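Local coordinates for protein vibralactone Cyclase (Boreostereum vibrans, PDB 6KD0) that probably catalyses, as a hydrolase-family enzyme, the cyclization that forms the fused bicyclic beta-lactone of vibralactone, at residues L273-R284 and E300-H311. Residues are numbered along the deposited sequence; the frame is centred on the assembly and turned at random.
Sequences LFFMSCGWDPLR and ETRMTMYPGVPH
His311 ND1 donates to Asp281 OD2 over 2.6 Å, on the syn side but tilted 30° out of the carboxylate plane, with the oxygen in the imidazole plane and the two groups 84° apart. With CG anti to the backbone N (chi1 -177°), Asp281 turns its carboxylate to the histidine, while OD1, met from above the carboxylate plane, caps Leu283 N at 3.0 Å. His311 NE2 is hydrogen-bonded to Ser177 OG. Replacing Asp281 by alanine would probably leave His311 ND1 and Leu283 N without their acceptor and the imidazole freer to turn. One water accepts from His311 N and donates to Trp280 O, joining the two loops. Leading into these loops, strands 273-278 and 301-307 run parallel, backbone bonds alternating from Leu273 N to Glu300 O through Tyr306 N to Ser277 O; Gly279 N to Tyr306 O and Trp280 N to Val309 O continue the pairing. Gly279 O takes Arg284 NH1. On one face, Met303 CE meets Phe275 CD1 at 3.5 Å. Thr301 OG1 is buried without a polar partner, while Thr304 OG1 is bonded to Glu329 OE1. The pair edges the sheet in a beta-alpha-beta unit, its loops carrying the acid and histidine of a probable Ser-His-Asp triad, as in alpha/beta hydrolases.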
# COMPACT_ATOMS: atom_id res chain seq x y z
N LEU A 273 -12.36 -0.72 -5.49
CA LEU A 273 -11.28 -1.22 -4.66
C LEU A 273 -10.74 -2.53 -5.21
O LEU A 273 -11.49 -3.50 -5.32
CB LEU A 273 -11.75 -1.41 -3.22
CG LEU A 273 -10.77 -2.11 -2.29
CD1 LEU A 273 -9.50 -1.27 -2.12
CD2 LEU A 273 -11.43 -2.36 -0.95
N PHE A 274 -9.44 -2.56 -5.48
CA PHE A 274 -8.71 -3.77 -5.85
C PHE A 274 -7.84 -4.15 -4.66
O PHE A 274 -6.92 -3.41 -4.29
CB PHE A 274 -7.87 -3.54 -7.11
CG PHE A 274 -7.24 -4.80 -7.68
CD1 PHE A 274 -6.01 -5.25 -7.23
CD2 PHE A 274 -7.85 -5.49 -8.72
CE1 PHE A 274 -5.43 -6.39 -7.77
CE2 PHE A 274 -7.28 -6.64 -9.26
CZ PHE A 274 -6.06 -7.09 -8.78
N PHE A 275 -8.14 -5.30 -4.06
CA PHE A 275 -7.56 -5.72 -2.80
C PHE A 275 -6.70 -6.95 -3.03
O PHE A 275 -7.14 -7.92 -3.67
CB PHE A 275 -8.67 -6.02 -1.79
CG PHE A 275 -8.21 -6.02 -0.37
CD1 PHE A 275 -7.50 -7.09 0.14
CD2 PHE A 275 -8.51 -4.94 0.47
CE1 PHE A 275 -7.07 -7.09 1.46
CE2 PHE A 275 -8.08 -4.95 1.79
CZ PHE A 275 -7.37 -6.02 2.28
N MET A 276 -5.46 -6.93 -2.53
CA MET A 276 -4.54 -8.04 -2.69
C MET A 276 -4.15 -8.55 -1.32
O MET A 276 -3.74 -7.77 -0.47
CB MET A 276 -3.31 -7.61 -3.48
CG MET A 276 -3.65 -6.96 -4.78
SD MET A 276 -2.19 -6.54 -5.72
CE MET A 276 -1.72 -8.16 -6.32
N SER A 277 -4.26 -9.86 -1.12
CA SER A 277 -4.06 -10.48 0.18
C SER A 277 -3.02 -11.59 0.08
O SER A 277 -2.95 -12.30 -0.92
CB SER A 277 -5.37 -11.04 0.73
OG SER A 277 -5.23 -11.48 2.08
N CYS A 278 -2.22 -11.73 1.13
CA CYS A 278 -1.32 -12.87 1.28
C CYS A 278 -1.92 -13.83 2.31
O CYS A 278 -2.41 -13.40 3.36
CB CYS A 278 0.07 -12.42 1.72
SG CYS A 278 0.93 -11.49 0.43
N GLY A 279 -1.86 -15.13 2.01
CA GLY A 279 -2.57 -16.09 2.83
C GLY A 279 -1.92 -16.34 4.18
O GLY A 279 -2.60 -16.58 5.17
N TRP A 280 -0.59 -16.31 4.24
CA TRP A 280 0.14 -16.73 5.44
C TRP A 280 0.60 -15.49 6.21
O TRP A 280 1.77 -15.15 6.24
CB TRP A 280 1.33 -17.60 5.04
CG TRP A 280 1.98 -18.37 6.15
CD1 TRP A 280 1.65 -18.37 7.48
CD2 TRP A 280 3.10 -19.25 6.02
NE1 TRP A 280 2.49 -19.21 8.18
CE2 TRP A 280 3.39 -19.76 7.30
CE3 TRP A 280 3.89 -19.66 4.94
CZ2 TRP A 280 4.44 -20.66 7.53
CZ3 TRP A 280 4.93 -20.55 5.17
CH2 TRP A 280 5.19 -21.04 6.45
N ASP A 281 -0.37 -14.84 6.86
CA ASP A 281 -0.19 -13.45 7.29
C ASP A 281 -1.15 -13.19 8.44
O ASP A 281 -2.37 -13.40 8.28
CB ASP A 281 -0.45 -12.52 6.09
CG ASP A 281 -0.22 -11.04 6.38
OD1 ASP A 281 -0.00 -10.64 7.55
OD2 ASP A 281 -0.26 -10.27 5.41
N PRO A 282 -0.66 -12.78 9.62
CA PRO A 282 -1.58 -12.47 10.73
C PRO A 282 -2.56 -11.36 10.42
O PRO A 282 -3.67 -11.34 10.98
CB PRO A 282 -0.63 -12.07 11.87
CG PRO A 282 0.62 -11.61 11.17
CD PRO A 282 0.75 -12.53 9.98
N LEU A 283 -2.20 -10.43 9.53
CA LEU A 283 -3.09 -9.33 9.13
C LEU A 283 -4.10 -9.74 8.07
O LEU A 283 -4.85 -8.88 7.58
CB LEU A 283 -2.25 -8.16 8.59
CG LEU A 283 -1.33 -7.43 9.56
CD1 LEU A 283 -0.67 -6.20 8.87
CD2 LEU A 283 -2.06 -7.00 10.82
N ARG A 284 -4.13 -11.01 7.67
CA ARG A 284 -4.98 -11.40 6.55
C ARG A 284 -6.45 -11.12 6.83
O ARG A 284 -7.15 -10.51 6.02
CB ARG A 284 -4.78 -12.89 6.22
CG ARG A 284 -5.67 -13.40 5.09
CD ARG A 284 -5.70 -14.94 5.07
NE ARG A 284 -6.46 -15.49 6.20
CZ ARG A 284 -6.11 -16.55 6.92
NH1 ARG A 284 -4.98 -17.20 6.65
NH2 ARG A 284 -6.89 -16.97 7.90
N GLU A 300 -17.88 -1.18 -5.70
CA GLU A 300 -17.33 -2.20 -6.59
C GLU A 300 -15.92 -2.60 -6.15
O GLU A 300 -15.10 -1.75 -5.80
CB GLU A 300 -17.29 -1.72 -8.04
CG GLU A 300 -16.94 -2.86 -9.01
CD GLU A 300 -16.76 -2.38 -10.45
OE1 GLU A 300 -16.81 -1.16 -10.68
OE2 GLU A 300 -16.56 -3.24 -11.34
N THR A 301 -15.64 -3.89 -6.28
CA THR A 301 -14.59 -4.51 -5.49
C THR A 301 -14.08 -5.76 -6.19
O THR A 301 -14.86 -6.50 -6.81
CB THR A 301 -15.18 -4.82 -4.12
OG1 THR A 301 -14.57 -4.01 -3.11
CG2 THR A 301 -15.13 -6.26 -3.79
N ARG A 302 -12.77 -5.96 -6.13
CA ARG A 302 -12.12 -7.18 -6.57
C ARG A 302 -11.10 -7.60 -5.53
O ARG A 302 -10.45 -6.76 -4.91
CB ARG A 302 -11.44 -7.02 -7.92
CG ARG A 302 -12.43 -6.91 -9.05
CD ARG A 302 -11.79 -7.05 -10.41
NE ARG A 302 -12.78 -6.79 -11.45
CZ ARG A 302 -12.54 -6.72 -12.75
NH1 ARG A 302 -11.31 -6.90 -13.22
NH2 ARG A 302 -13.54 -6.47 -13.59
N MET A 303 -10.99 -8.91 -5.31
CA MET A 303 -10.10 -9.49 -4.32
C MET A 303 -9.21 -10.48 -5.05
O MET A 303 -9.66 -11.18 -5.96
CB MET A 303 -10.92 -10.17 -3.23
CG MET A 303 -10.25 -11.30 -2.47
SD MET A 303 -9.04 -10.67 -1.30
CE MET A 303 -10.04 -9.50 -0.39
N THR A 304 -7.93 -10.52 -4.68
CA THR A 304 -7.00 -11.53 -5.15
C THR A 304 -6.26 -12.08 -3.95
O THR A 304 -5.66 -11.30 -3.20
CB THR A 304 -5.98 -10.97 -6.14
OG1 THR A 304 -6.66 -10.36 -7.24
CG2 THR A 304 -5.10 -12.10 -6.65
N MET A 305 -6.30 -13.40 -3.77
CA MET A 305 -5.66 -14.07 -2.65
C MET A 305 -4.45 -14.88 -3.13
O MET A 305 -4.56 -15.65 -4.09
CB MET A 305 -6.66 -14.97 -1.91
CG MET A 305 -6.01 -15.88 -0.86
SD MET A 305 -5.29 -14.99 0.56
CE MET A 305 -6.76 -14.28 1.33
N TYR A 306 -3.31 -14.71 -2.46
CA TYR A 306 -2.12 -15.52 -2.70
C TYR A 306 -1.93 -16.48 -1.54
O TYR A 306 -1.33 -16.13 -0.51
CB TYR A 306 -0.88 -14.64 -2.89
CG TYR A 306 -0.81 -14.06 -4.28
CD1 TYR A 306 -1.69 -13.06 -4.68
CD2 TYR A 306 0.11 -14.54 -5.21
CE1 TYR A 306 -1.64 -12.55 -5.96
CE2 TYR A 306 0.16 -14.03 -6.50
CZ TYR A 306 -0.71 -13.04 -6.86
OH TYR A 306 -0.67 -12.52 -8.14
N PRO A 307 -2.44 -17.71 -1.64
CA PRO A 307 -2.30 -18.65 -0.52
C PRO A 307 -0.86 -19.10 -0.32
O PRO A 307 -0.06 -19.14 -1.26
CB PRO A 307 -3.20 -19.83 -0.91
CG PRO A 307 -3.56 -19.65 -2.33
CD PRO A 307 -3.26 -18.24 -2.74
N GLY A 308 -0.54 -19.43 0.93
CA GLY A 308 0.73 -20.04 1.26
C GLY A 308 1.95 -19.15 1.16
O GLY A 308 3.08 -19.66 1.19
N VAL A 309 1.78 -17.84 1.02
CA VAL A 309 2.94 -16.94 1.03
C VAL A 309 2.74 -15.84 2.07
O VAL A 309 1.60 -15.44 2.36
CB VAL A 309 3.21 -16.36 -0.36
CG1 VAL A 309 3.86 -17.43 -1.23
CG2 VAL A 309 1.94 -15.86 -0.99
N PRO A 310 3.83 -15.33 2.63
CA PRO A 310 3.72 -14.37 3.73
C PRO A 310 3.57 -12.92 3.26
O PRO A 310 3.70 -12.57 2.08
CB PRO A 310 5.05 -14.56 4.46
CG PRO A 310 6.00 -14.87 3.36
CD PRO A 310 5.22 -15.76 2.43
N HIS A 311 3.30 -12.07 4.24
CA HIS A 311 3.23 -10.62 4.10
C HIS A 311 4.46 -10.07 3.40
O HIS A 311 5.60 -10.24 3.86
CB HIS A 311 3.11 -10.03 5.50
CG HIS A 311 2.70 -8.59 5.54
ND1 HIS A 311 1.38 -8.20 5.62
CD2 HIS A 311 3.43 -7.46 5.60
CE1 HIS A 311 1.31 -6.88 5.71
NE2 HIS A 311 2.55 -6.41 5.69
O HOH W 1 3.45 -12.94 7.03